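Local coordinates for uncharacterized protein (Pseudomonas phage YuA, PDB 3PES) that is of unknown function, a small phage protein in which a three-stranded antiparallel sheet packs against a C-terminal helix, at residues 20-25 against 48-53; 6-11 against 76-81. All blocks are in the same frame, centred on the assembly; numbering follows the deposited sequence.

Contact 1 (20-25 against 48-53); sequences VVTYWE and EWEVRD
Two backbone N-H groups, those of consecutive residues in 20-25, converge from across the contact on Glu48 O. Thr22 N reaches Glu48 O at 2.8 Å from above the carbonyl plane, whereas Tyr23 N, at 3.3 Å from Glu48 O, lies in that plane on a lone pair. The Thr22 hydroxyl makes a weak, unsettled third approach. With Thr22 and Tyr23 both facing Glu48, this is a classic beta bulge, and Thr22, with psi at -22°, departs from extended geometry to bring the two N-H groups round to one acceptor. Tyr23 O receives Glu48 N in return. Beyond the bulge regular antiparallel pairing resumes: Val20 and Glu50 form a hydrogen-bonded pair, Val20 N pointing almost straight at Glu50 O (173° at the hydrogen), and Val21 faces Trp49 in a non-hydrogen-bonded pair. The strands 15-25 and 46-52 are thereby joined as the middle strand and one outer strand of the sheet.

On the face bearing Val20 and Glu50, Arg52 bends at chi2 (-75°) so that its guanidinium lies with one face over Val20. Lower down its chain, Arg52 CG touches Val20 CG2 at 3.6 Å, the two side chains crossing obliquely. The guanidinium is held side-on by Glu50, whose single oxygen OE1 accepts from both Arg52 NE and Arg52 NH2 (2.9 Å for the latter), which should fix the plane's rotation; Arg52 NH1 hydrogen-bonds Gly56 O. The Thr22 side chain lies beside that of Glu48 and points the same way, OG1 3.3 Å from Glu48 CG. On the other face, the indole of Trp49 rises from its own crowded chi1 position toward helix 68-82, where Trp49 NE1 hydrogen-bonds Asp75.

Contact 2 (6-11 against 76-81); sequences AEFEDR and QAVFDR
Phe8 leaves strand 6-12 with its CB directed at helix 68-82 and CG in the crowded position between backbone N and carbonyl carbon (chi1 60°), which carries the ring across to the helix. From the CG end outward, CD2 meets the aliphatic part of Arg81, 3.8 Å from Arg81 CG, as the two side chains slide past each other in opposite directions. CE1, along the other side of the ring, touches Ala77 CB at 4.0 Å. The tip, CZ, is met in the ring plane by Val78 CG2 at 3.7 Å, an edge contact in which the side chains cross at about a right angle; the same methyl touches CE2, on the Arg81 side. An outer strand of the antiparallel sheet is thus packed against the C-terminal helix; the axes of segments 6-11 and 76-81 approach to 10.1 Å.

Arg81, with CG anti to the backbone N and the chain bent at chi2 (54°), then swings its head back to the strand. Ala6 CB sits over one guanidinium face, toward the rim, 3.4 Å from Arg81 NH2. Two waters span the gap to the backbone of Glu7: one accepts from Arg81 NE at 2.7 Å and donates to Glu7 O, the other accepts from Glu7 N and, weakly, from Arg81 NH2. Asp10 OD1 lies at the Phe8 ring's edge, in plane, beside CE1, and touches Ala77 CB, while Asp10 OD2 forms a salt bridge with Arg73.

How the contacts relate
Contact 1 lies nested along the chain inside the loop that contact 2 closes, and their centres are 9 Å apart. Contact 1 joins the middle and third strands of the antiparallel sheet; contact 2 sets the first strand against helix 68-82. Strands 6-12 and 15-25 are neighbours in the sheet, and a probable hydrogen bond from Val21 N to Ala6 O (2.8 Å) ties the two sites together. The helix is shared as well: Val78 packs against Trp24 and Trp49 of contact 1, and Trp24 also rests on Phe79. One helix thus covers the same face of all three strands, giving this single-chain protein one common core.

Contact 1 (20-25 against 48-53)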
ATOM      1  N   VAL A  20      -0.096  -7.443   4.339  1.00 10.80           N
ATOM      2  CA  VAL A  20       0.990  -7.047   5.215  1.00 11.38           C
ATOM      3  C   VAL A  20       1.832  -6.019   4.461  1.00 10.46           C
ATOM      4  O   VAL A  20       2.241  -6.239   3.311  1.00 11.28           O
ATOM      5  CB  VAL A  20       1.820  -8.280   5.631  1.00 12.36           C
ATOM      6  CG1 VAL A  20       3.141  -7.885   6.288  1.00 14.66           C
ATOM      7  CG2 VAL A  20       0.993  -9.135   6.565  1.00 13.57           C
ATOM      8  N   VAL A  21       2.041  -4.873   5.100  1.00 10.28           N
ATOM      9  CA  VAL A  21       2.851  -3.821   4.520  1.00 10.34           C
ATOM     10  C   VAL A  21       4.282  -3.989   5.020  1.00 10.92           C
ATOM     11  O   VAL A  21       4.526  -3.967   6.232  1.00 11.70           O
ATOM     12  CB  VAL A  21       2.302  -2.434   4.916  1.00 10.17           C
ATOM     13  CG1 VAL A  21       3.079  -1.335   4.212  1.00 10.39           C
ATOM     14  CG2 VAL A  21       0.812  -2.318   4.584  1.00 11.51           C
ATOM     15  N   THR A  22       5.218  -4.167   4.085  1.00 11.90           N
ATOM     16  CA  THR A  22       6.615  -4.462   4.435  1.00 12.88           C
ATOM     17  C   THR A  22       7.538  -3.256   4.300  1.00 12.19           C
ATOM     18  O   THR A  22       8.631  -3.238   4.873  1.00 13.32           O
ATOM     19  CB  THR A  22       7.186  -5.615   3.601  1.00 14.08           C
ATOM     20  OG1 THR A  22       7.140  -5.262   2.224  1.00 16.22           O
ATOM     21  CG2 THR A  22       6.390  -6.907   3.817  1.00 16.68           C
ATOM     22  N   TYR A  23       7.122  -2.279   3.502  1.00 11.56           N
ATOM     23  CA  TYR A  23       7.862  -1.029   3.362  1.00 11.42           C
ATOM     24  C   TYR A  23       6.856   0.080   3.091  1.00 10.72           C
ATOM     25  O   TYR A  23       5.939  -0.117   2.304  1.00 10.91           O
ATOM     26  CB  TYR A  23       8.916  -1.112   2.238  1.00 12.44           C
ATOM     27  CG  TYR A  23       9.727   0.168   2.183  1.00 16.13           C
ATOM     28  CD1 TYR A  23      10.782   0.385   3.077  1.00 19.94           C
ATOM     29  CD2 TYR A  23       9.388   1.195   1.314  1.00 19.85           C
ATOM     30  CE1 TYR A  23      11.496   1.585   3.077  1.00 20.14           C
ATOM     31  CE2 TYR A  23      10.102   2.395   1.301  1.00 20.35           C
ATOM     32  CZ  TYR A  23      11.133   2.578   2.182  1.00 20.95           C
ATOM     33  OH  TYR A  23      11.821   3.765   2.165  1.00 23.12           O
ATOM     34  N   TRP A  24       7.032   1.235   3.727  1.00 10.18           N
ATOM     35  CA  TRP A  24       6.188   2.394   3.415  1.00  9.85           C
ATOM     36  C   TRP A  24       7.007   3.663   3.364  1.00  9.43           C
ATOM     37  O   TRP A  24       7.674   4.011   4.328  1.00 10.18           O
ATOM     38  CB  TRP A  24       4.978   2.563   4.359  1.00  9.98           C
ATOM     39  CG  TRP A  24       4.057   3.646   3.861  1.00  9.61           C
ATOM     40  CD1 TRP A  24       3.853   4.881   4.404  1.00 10.12           C
ATOM     41  CD2 TRP A  24       3.247   3.593   2.678  1.00  9.05           C
ATOM     42  NE1 TRP A  24       2.952   5.588   3.641  1.00 10.31           N
ATOM     43  CE2 TRP A  24       2.581   4.831   2.563  1.00  9.54           C
ATOM     44  CE3 TRP A  24       3.021   2.614   1.708  1.00 10.10           C
ATOM     45  CZ2 TRP A  24       1.687   5.112   1.513  1.00 10.17           C
ATOM     46  CZ3 TRP A  24       2.134   2.886   0.663  1.00 11.30           C
ATOM     47  CH2 TRP A  24       1.488   4.128   0.573  1.00 10.40           C
ATOM     48  N   GLU A  25       6.938   4.366   2.241  1.00  9.81           N
ATOM     49  CA  GLU A  25       7.580   5.663   2.117  1.00 10.56           C
ATOM     50  C   GLU A  25       6.517   6.713   2.406  1.00 10.33           C
ATOM     51  O   GLU A  25       5.600   6.873   1.615  1.00  9.99           O
ATOM     52  CB  GLU A  25       8.150   5.860   0.712  1.00 11.27           C
ATOM     53  CG  GLU A  25       9.076   7.078   0.596  1.00 12.64           C
ATOM     54  CD  GLU A  25      10.281   6.966   1.497  1.00 13.19           C
ATOM     55  OE1 GLU A  25      11.052   6.001   1.331  1.00 15.57           O
ATOM     56  OE2 GLU A  25      10.466   7.848   2.364  1.00 16.54           O
ATOM     57  N   GLU A  48       5.622  -1.248  -0.297  1.00 10.35           N
ATOM     58  CA  GLU A  48       5.574  -2.655  -0.677  1.00 10.55           C
ATOM     59  C   GLU A  48       4.652  -3.390   0.269  1.00 10.06           C
ATOM     60  O   GLU A  48       4.706  -3.175   1.490  1.00 11.42           O
ATOM     61  CB  GLU A  48       6.974  -3.290  -0.605  1.00 11.41           C
ATOM     62  CG  GLU A  48       7.064  -4.771  -1.052  1.00 13.98           C
ATOM     63  CD  GLU A  48       6.758  -5.006  -2.550  1.00 15.82           C
ATOM     64  OE1 GLU A  48       6.862  -4.046  -3.388  1.00 14.51           O
ATOM     65  OE2 GLU A  48       6.416  -6.178  -2.893  1.00 15.04           O
ATOM     66  N   TRP A  49       3.826  -4.262  -0.293  1.00  9.38           N
ATOM     67  CA  TRP A  49       2.896  -5.047   0.497  1.00  9.27           C
ATOM     68  C   TRP A  49       2.813  -6.458  -0.082  1.00  9.97           C
ATOM     69  O   TRP A  49       3.202  -6.700  -1.234  1.00 10.15           O
ATOM     70  CB  TRP A  49       1.499  -4.402   0.541  1.00  9.58           C
ATOM     71  CG  TRP A  49       0.899  -4.104  -0.802  1.00  9.81           C
ATOM     72  CD1 TRP A  49       1.000  -2.929  -1.499  1.00 11.14           C
ATOM     73  CD2 TRP A  49       0.109  -4.992  -1.617  1.00 10.34           C
ATOM     74  NE1 TRP A  49       0.320  -3.029  -2.688  1.00 11.76           N
ATOM     75  CE2 TRP A  49      -0.228  -4.285  -2.793  1.00 10.47           C
ATOM     76  CE3 TRP A  49      -0.347  -6.309  -1.470  1.00 10.86           C
ATOM     77  CZ2 TRP A  49      -1.007  -4.848  -3.806  1.00 11.03           C
ATOM     78  CZ3 TRP A  49      -1.121  -6.865  -2.486  1.00 10.62           C
ATOM     79  CH2 TRP A  49      -1.441  -6.133  -3.635  1.00 10.49           C
ATOM     80  N   GLU A  50       2.306  -7.387   0.726  1.00 10.68           N
ATOM     81  CA  GLU A  50       2.154  -8.779   0.310  1.00 11.54           C
ATOM     82  C   GLU A  50       0.824  -9.327   0.766  1.00 11.66           C
ATOM     83  O   GLU A  50       0.304  -8.926   1.805  1.00 12.08           O
ATOM     84  CB  GLU A  50       3.251  -9.637   0.927  1.00 13.46           C
ATOM     85  CG  GLU A  50       4.620  -9.294   0.445  1.00 16.14           C
ATOM     86  CD  GLU A  50       5.690 -10.164   1.049  1.00 19.89           C
ATOM     87  OE1 GLU A  50       5.354 -11.117   1.785  1.00 21.28           O
ATOM     88  OE2 GLU A  50       6.878  -9.901   0.764  1.00 24.64           O
ATOM     89  N   VAL A  51       0.296 -10.282   0.007  1.00 11.50           N
ATOM     90  CA  VAL A  51      -0.872 -11.031   0.442  1.00 12.62           C
ATOM     91  C   VAL A  51      -0.423 -12.171   1.358  1.00 12.73           C
ATOM     92  O   VAL A  51       0.536 -12.889   1.034  1.00 14.85           O
ATOM     93  CB  VAL A  51      -1.708 -11.556  -0.748  1.00 13.35           C
ATOM     94  CG1 VAL A  51      -3.052 -12.058  -0.239  1.00 15.56           C
ATOM     95  CG2 VAL A  51      -1.919 -10.489  -1.812  1.00 16.43           C
ATOM     96  N   ARG A  52      -1.113 -12.339   2.480  1.00 12.37           N
ATOM     97  CA  ARG A  52      -0.822 -13.405   3.447  1.00 12.01           C
ATOM     98  C   ARG A  52      -2.129 -14.065   3.854  1.00 12.10           C
ATOM     99  O   ARG A  52      -3.202 -13.499   3.665  1.00 12.18           O
ATOM    100  CB  ARG A  52      -0.126 -12.835   4.690  1.00 12.34           C
ATOM    101  CG  ARG A  52       1.146 -12.056   4.400  1.00 13.46           C
ATOM    102  CD  ARG A  52       2.318 -12.939   4.049  1.00 15.65           C
ATOM    103  NE  ARG A  52       3.540 -12.158   3.901  1.00 17.14           N
ATOM    104  CZ  ARG A  52       4.261 -11.673   4.910  1.00 18.22           C
ATOM    105  NH1 ARG A  52       3.918 -11.891   6.172  1.00 18.41           N
ATOM    106  NH2 ARG A  52       5.347 -10.967   4.646  1.00 19.23           N
ATOM    107  N   ASP A  53      -2.048 -15.260   4.435  1.00 12.11           N
ATOM    108  CA  ASP A  53      -3.225 -15.816   5.117  1.00 12.90           C
ATOM    109  C   ASP A  53      -3.428 -15.124   6.464  1.00 12.95           C
ATOM    110  O   ASP A  53      -2.638 -14.257   6.849  1.00 13.24           O
ATOM    111  CB  ASP A  53      -3.190 -17.356   5.233  1.00 13.31           C
ATOM    112  CG  ASP A  53      -2.175 -17.876   6.248  1.00 14.63           C
ATOM    113  OD1 ASP A  53      -1.614 -17.110   7.057  1.00 14.24           O
ATOM    114  OD2 ASP A  53      -1.966 -19.105   6.237  1.00 17.58           O
TER

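Contact 2 (6-11 against 76-81)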
ATOM      1  N   ALA A   6       2.574  -3.036   9.208  1.00 15.49           N
ATOM      2  CA  ALA A   6       1.149  -3.016   9.485  1.00 14.24           C
ATOM      3  C   ALA A   6       0.511  -4.172   8.761  1.00 13.24           C
ATOM      4  O   ALA A   6       1.015  -4.639   7.732  1.00 12.89           O
ATOM      5  CB  ALA A   6       0.525  -1.699   9.023  1.00 14.84           C
ATOM      6  N   GLU A   7      -0.600  -4.649   9.296  1.00 13.67           N
ATOM      7  CA  GLU A   7      -1.388  -5.683   8.643  1.00 14.01           C
ATOM      8  C   GLU A   7      -2.842  -5.263   8.716  1.00 14.34           C
ATOM      9  O   GLU A   7      -3.268  -4.647   9.701  1.00 14.72           O
ATOM     10  CB  GLU A   7      -1.209  -7.049   9.316  1.00 15.72           C
ATOM     11  N   PHE A   8      -3.600  -5.562   7.674  1.00 13.37           N
ATOM     12  CA  PHE A   8      -5.036  -5.352   7.712  1.00 13.56           C
ATOM     13  C   PHE A   8      -5.766  -6.413   6.902  1.00 13.25           C
ATOM     14  O   PHE A   8      -5.227  -6.967   5.945  1.00 13.80           O
ATOM     15  CB  PHE A   8      -5.421  -3.936   7.260  1.00 13.70           C
ATOM     16  CG  PHE A   8      -5.005  -3.584   5.853  1.00 13.06           C
ATOM     17  CD1 PHE A   8      -5.900  -3.725   4.789  1.00 12.55           C
ATOM     18  CD2 PHE A   8      -3.736  -3.059   5.595  1.00 12.99           C
ATOM     19  CE1 PHE A   8      -5.525  -3.375   3.481  1.00 13.38           C
ATOM     20  CE2 PHE A   8      -3.366  -2.691   4.293  1.00 13.58           C
ATOM     21  CZ  PHE A   8      -4.259  -2.855   3.239  1.00 13.72           C
ATOM     22  N   GLU A   9      -6.997  -6.706   7.310  1.00 14.44           N
ATOM     23  CA  GLU A   9      -7.830  -7.651   6.584  1.00 15.21           C
ATOM     24  C   GLU A   9      -8.367  -7.004   5.306  1.00 14.97           C
ATOM     25  O   GLU A   9      -8.780  -5.836   5.303  1.00 15.98           O
ATOM     26  CB  GLU A   9      -8.977  -8.146   7.475  1.00 16.01           C
ATOM     27  N   ASP A  10      -8.321  -7.756   4.211  1.00 14.47           N
ATOM     28  CA  ASP A  10      -8.888  -7.313   2.957  1.00 14.22           C
ATOM     29  C   ASP A  10      -9.310  -8.566   2.200  1.00 14.11           C
ATOM     30  O   ASP A  10      -9.564  -9.608   2.816  1.00 14.05           O
ATOM     31  CB  ASP A  10      -7.893  -6.445   2.161  1.00 14.98           C
ATOM     32  CG  ASP A  10      -8.596  -5.371   1.324  1.00 15.50           C
ATOM     33  OD1 ASP A  10      -8.528  -4.173   1.698  1.00 18.30           O
ATOM     34  OD2 ASP A  10      -9.247  -5.723   0.312  1.00 14.88           O
ATOM     35  N   ARG A  11      -9.431  -8.454   0.885  1.00 14.86           N
ATOM     36  CA  ARG A  11      -9.821  -9.570   0.034  1.00 15.86           C
ATOM     37  C   ARG A  11      -9.000  -9.502  -1.229  1.00 15.92           C
ATOM     38  O   ARG A  11      -8.577  -8.412  -1.628  1.00 15.87           O
ATOM     39  CB  ARG A  11     -11.317  -9.518  -0.306  1.00 16.81           C
ATOM     40  CG  ARG A  11     -12.220  -9.575   0.923  1.00 19.59           C
ATOM     41  CD  ARG A  11     -13.697  -9.709   0.603  1.00 25.00           C
ATOM     42  NE  ARG A  11     -14.463  -9.910   1.834  1.00 27.62           N
ATOM     43  CZ  ARG A  11     -14.930 -11.081   2.262  1.00 29.90           C
ATOM     44  NH1 ARG A  11     -14.744 -12.186   1.554  1.00 30.37           N
ATOM     45  NH2 ARG A  11     -15.600 -11.144   3.404  1.00 31.48           N
ATOM     46  N   GLN A  76      -4.178   1.424  -3.095  1.00 10.61           N
ATOM     47  CA  GLN A  76      -4.861   2.530  -2.457  1.00  9.93           C
ATOM     48  C   GLN A  76      -5.302   2.225  -1.028  1.00  9.50           C
ATOM     49  O   GLN A  76      -5.258   3.103  -0.167  1.00 10.51           O
ATOM     50  CB  GLN A  76      -6.053   2.987  -3.304  1.00 10.72           C
ATOM     51  CG  GLN A  76      -6.718   4.246  -2.730  1.00 11.43           C
ATOM     52  CD  GLN A  76      -5.836   5.457  -2.893  1.00 11.88           C
ATOM     53  OE1 GLN A  76      -5.359   5.724  -3.994  1.00 14.43           O
ATOM     54  NE2 GLN A  76      -5.627   6.213  -1.809  1.00 11.69           N
ATOM     55  N   ALA A  77      -5.714   0.989  -0.775  1.00  9.44           N
ATOM     56  CA  ALA A  77      -6.028   0.536   0.579  1.00  9.42           C
ATOM     57  C   ALA A  77      -4.813   0.656   1.502  1.00  9.23           C
ATOM     58  O   ALA A  77      -4.937   1.052   2.670  1.00  9.35           O
ATOM     59  CB  ALA A  77      -6.553  -0.901   0.532  1.00 10.95           C
ATOM     60  N   VAL A  78      -3.640   0.298   0.986  1.00  8.99           N
ATOM     61  CA  VAL A  78      -2.401   0.448   1.742  1.00  9.19           C
ATOM     62  C   VAL A  78      -2.094   1.925   1.998  1.00  8.81           C
ATOM     63  O   VAL A  78      -1.753   2.296   3.110  1.00  9.41           O
ATOM     64  CB  VAL A  78      -1.233  -0.276   1.025  1.00  9.81           C
ATOM     65  CG1 VAL A  78       0.111   0.016   1.686  1.00 11.02           C
ATOM     66  CG2 VAL A  78      -1.505  -1.774   1.015  1.00 10.60           C
ATOM     67  N   PHE A  79      -2.209   2.765   0.975  1.00  9.25           N
ATOM     68  CA  PHE A  79      -2.029   4.202   1.194  1.00  8.82           C
ATOM     69  C   PHE A  79      -2.956   4.722   2.303  1.00  9.36           C
ATOM     70  O   PHE A  79      -2.517   5.428   3.211  1.00 10.10           O
ATOM     71  CB  PHE A  79      -2.273   4.953  -0.120  1.00  8.64           C
ATOM     72  CG  PHE A  79      -2.042   6.452  -0.037  1.00  8.96           C
ATOM     73  CD1 PHE A  79      -0.891   7.026  -0.550  1.00  9.72           C
ATOM     74  CD2 PHE A  79      -3.000   7.286   0.532  1.00 10.13           C
ATOM     75  CE1 PHE A  79      -0.680   8.416  -0.466  1.00 10.19           C
ATOM     76  CE2 PHE A  79      -2.797   8.658   0.596  1.00 11.43           C
ATOM     77  CZ  PHE A  79      -1.642   9.219   0.091  1.00  9.20           C
ATOM     78  N   ASP A  80      -4.231   4.358   2.233  1.00  9.56           N
ATOM     79  CA  ASP A  80      -5.188   4.881   3.192  1.00  9.69           C
ATOM     80  C   ASP A  80      -4.859   4.376   4.600  1.00 11.03           C
ATOM     81  O   ASP A  80      -4.954   5.115   5.563  1.00 11.88           O
ATOM     82  CB  ASP A  80      -6.611   4.471   2.807  1.00  9.97           C
ATOM     83  CG  ASP A  80      -7.105   5.153   1.541  1.00 11.45           C
ATOM     84  OD1 ASP A  80      -6.523   6.167   1.080  1.00 11.65           O
ATOM     85  OD2 ASP A  80      -8.113   4.656   1.009  1.00 13.59           O
ATOM     86  N   ARG A  81      -4.427   3.123   4.720  1.00 10.71           N
ATOM     87  CA  ARG A  81      -4.035   2.580   6.025  1.00 10.49           C
ATOM     88  C   ARG A  81      -2.800   3.306   6.566  1.00 10.91           C
ATOM     89  O   ARG A  81      -2.762   3.686   7.739  1.00 11.91           O
ATOM     90  CB  ARG A  81      -3.789   1.068   5.902  1.00 10.35           C
ATOM     91  CG  ARG A  81      -3.162   0.421   7.126  1.00 10.60           C
ATOM     92  CD  ARG A  81      -3.910   0.663   8.431  1.00 11.73           C
ATOM     93  NE  ARG A  81      -3.157   0.091   9.553  1.00 13.43           N
ATOM     94  CZ  ARG A  81      -2.129   0.697  10.148  1.00 14.63           C
ATOM     95  NH1 ARG A  81      -1.704   1.896   9.759  1.00 14.23           N
ATOM     96  NH2 ARG A  81      -1.506   0.086  11.135  1.00 16.34           N
TER
HETATM   97  O   HOH W   1      -1.267  -3.222  12.002  1.00 23.23           O
HETATM   98  O   HOH W   2      -4.355  -2.155  10.572  1.00 24.56           O